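Local coordinates for RPA0582 (PDB 3HHL), which is of unknown function but belongs to the DUF1330 family and has the alpha-beta-barrel fold of the dimeric alpha/beta-barrel proteins, at residues 14-19 with 99-104. Residues are numbered along the deposited sequence; the frame is centred on the assembly and turned at random. Where two conformers were deposited one is given.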
loop_
_atom_site.group_PDB
_atom_site.type_symbol
_atom_site.label_atom_id
_atom_site.label_comp_id
_atom_site.label_asym_id
_atom_site.label_seq_id
_atom_site.Cartn_x
_atom_site.Cartn_y
_atom_site.Cartn_z
ATOM N N ALA C 14 1.389 -20.474 6.535
ATOM C CA ALA C 14 0.848 -21.728 6.011
ATOM C C ALA C 14 -0.176 -21.393 4.908
ATOM O O ALA C 14 -0.174 -21.998 3.830
ATOM C CB ALA C 14 0.220 -22.591 7.140
ATOM N N GLN C 15 -1.012 -20.398 5.175
ATOM C CA GLN C 15 -1.979 -19.938 4.208
ATOM C C GLN C 15 -1.337 -19.430 2.913
ATOM O O GLN C 15 -1.886 -19.644 1.843
ATOM C CB GLN C 15 -2.848 -18.841 4.807
ATOM C CG GLN C 15 -4.001 -19.381 5.665
ATOM C CD GLN C 15 -4.733 -18.284 6.424
ATOM O OE1 GLN C 15 -4.137 -17.280 6.793
ATOM N NE2 GLN C 15 -6.019 -18.471 6.651
ATOM N N PHE C 16 -0.205 -18.740 3.040
ATOM C CA PHE C 16 0.589 -18.240 1.912
ATOM C C PHE C 16 1.039 -19.404 1.039
ATOM O O PHE C 16 0.798 -19.396 -0.141
ATOM C CB PHE C 16 1.776 -17.462 2.476
ATOM C CG PHE C 16 2.673 -16.867 1.455
ATOM C CD1 PHE C 16 2.428 -15.621 0.953
ATOM C CD2 PHE C 16 3.815 -17.529 1.056
ATOM C CE1 PHE C 16 3.276 -15.067 -0.009
ATOM C CE2 PHE C 16 4.648 -16.997 0.111
ATOM C CZ PHE C 16 4.383 -15.767 -0.429
ATOM N N ARG C 17 1.636 -20.421 1.652
ATOM C CA ARG C 17 2.079 -21.612 0.948
ATOM C C ARG C 17 0.902 -22.381 0.344
ATOM O O ARG C 17 1.005 -22.930 -0.765
ATOM C CB ARG C 17 2.855 -22.521 1.907
ATOM C CG ARG C 17 4.172 -21.925 2.445
ATOM C CD ARG C 17 4.888 -22.883 3.402
ATOM N NE ARG C 17 4.137 -23.068 4.634
ATOM C CZ ARG C 17 4.677 -23.381 5.800
ATOM N NH1 ARG C 17 5.991 -23.556 5.894
ATOM N NH2 ARG C 17 3.894 -23.531 6.859
ATOM N N ALA C 18 -0.211 -22.439 1.070
ATOM C CA ALA C 18 -1.421 -23.163 0.593
ATOM C C ALA C 18 -1.917 -22.612 -0.765
ATOM O O ALA C 18 -2.346 -23.353 -1.647
ATOM C CB ALA C 18 -2.511 -23.047 1.608
ATOM N N ASN C 19 -1.826 -21.294 -0.931
ATOM C CA ASN C 19 -2.232 -20.674 -2.141
ATOM C C ASN C 19 -1.063 -20.565 -3.131
ATOM O O ASN C 19 -0.400 -19.536 -3.238
ATOM C CB ASN C 19 -2.821 -19.320 -1.885
ATOM C CG ASN C 19 -3.415 -18.752 -3.131
ATOM O OD1 ASN C 19 -3.465 -19.435 -4.186
ATOM N ND2 ASN C 19 -3.864 -17.532 -3.051
ATOM N N ALA C 99 6.865 -20.300 -4.663
ATOM C CA ALA C 99 7.981 -21.152 -4.309
ATOM C C ALA C 99 9.271 -20.327 -4.258
ATOM O O ALA C 99 10.134 -20.597 -3.417
ATOM C CB ALA C 99 8.092 -22.358 -5.275
ATOM N N ALA C 100 9.406 -19.325 -5.121
ATOM C CA ALA C 100 10.646 -18.560 -5.128
ATOM C C ALA C 100 10.755 -17.840 -3.797
ATOM O O ALA C 100 11.828 -17.774 -3.206
ATOM C CB ALA C 100 10.693 -17.574 -6.283
ATOM N N PHE C 101 9.635 -17.319 -3.330
ATOM C CA PHE C 101 9.612 -16.552 -2.126
ATOM C C PHE C 101 9.869 -17.433 -0.914
ATOM O O PHE C 101 10.531 -17.002 0.022
ATOM C CB PHE C 101 8.252 -15.867 -1.970
ATOM C CG PHE C 101 8.168 -14.941 -0.795
ATOM C CD1 PHE C 101 8.477 -13.608 -0.922
ATOM C CD2 PHE C 101 7.808 -15.410 0.444
ATOM C CE1 PHE C 101 8.414 -12.752 0.186
ATOM C CE2 PHE C 101 7.749 -14.559 1.537
ATOM C CZ PHE C 101 8.040 -13.251 1.404
ATOM N N VAL C 102 9.334 -18.647 -0.913
ATOM C CA VAL C 102 9.581 -19.568 0.192
ATOM C C VAL C 102 11.077 -19.961 0.228
ATOM O O VAL C 102 11.720 -20.013 1.304
ATOM C CB VAL C 102 8.638 -20.790 0.115
ATOM C CG1 VAL C 102 9.060 -21.892 1.058
ATOM C CG2 VAL C 102 7.226 -20.365 0.398
ATOM N N GLU C 103 11.657 -20.167 -0.940
ATOM C CA GLU C 103 13.032 -20.584 -0.990
ATOM C C GLU C 103 13.913 -19.489 -0.390
ATOM O O GLU C 103 14.864 -19.774 0.332
ATOM C CB GLU C 103 13.448 -20.942 -2.425
ATOM C CG GLU C 103 12.918 -22.289 -2.904
ATOM C CD GLU C 103 13.310 -23.430 -1.995
ATOM O OE1 GLU C 103 14.465 -23.424 -1.503
ATOM O OE2 GLU C 103 12.472 -24.336 -1.787
HETATM N N MSE C 104 13.580 -18.239 -0.676
HETATM C CA MSE C 104 14.325 -17.110 -0.132
HETATM C C MSE C 104 14.232 -17.082 1.390
HETATM O O MSE C 104 15.212 -16.851 2.111
HETATM C CB MSE C 104 13.770 -15.788 -0.671
HETATM C CG MSE C 104 14.236 -14.545 0.097
HETATM SE SE MSE C 104 13.708 -12.871 -0.717
HETATM C CE MSE C 104 11.942 -12.773 0.112
#
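Two helices of the alpha-beta barrel subunit, 10-18 and 98-106, meet here through the buried side chains of Phe16, Phe101 and Val102. The short segments run roughly antiparallel, at 142°, with their axes 10.8 Å apart at closest approach. Side chains alone bridge that distance. CE2 and CZ of Phe16 both come to within 3.6 Å of CD2 of Phe101. The ring centroids lie 5.1 Å apart with the planes inclined at 55°, so the rings meet obliquely. Both rings have CG anti to the backbone N (chi1 -179° in Phe16), which carries each ring across the space between the helices. Val102 lies beside this pair. Val102 CG2 sits at the edge of the Phe16 ring, near its plane. At the exposed margin, one of the two conformers of Arg17 brings its CG to 4.0 Å from Val102 CG2. Both phenylalanines also rest on Ile25 and Met27 of strand 25-33, and both pack on apolar side chains of the other subunit. With an alanine at Phe101, CE2 and CZ of Phe16 would probably lose the ring they rest against, and a gap would open above strand 25-33. The sheet order 2-3-1-4, with helix 98-106 following strand 89-95, fits the ferredoxin-like subunit of dimeric alpha/beta barrels, and helix 10-18 is an N-terminal addition packed against it.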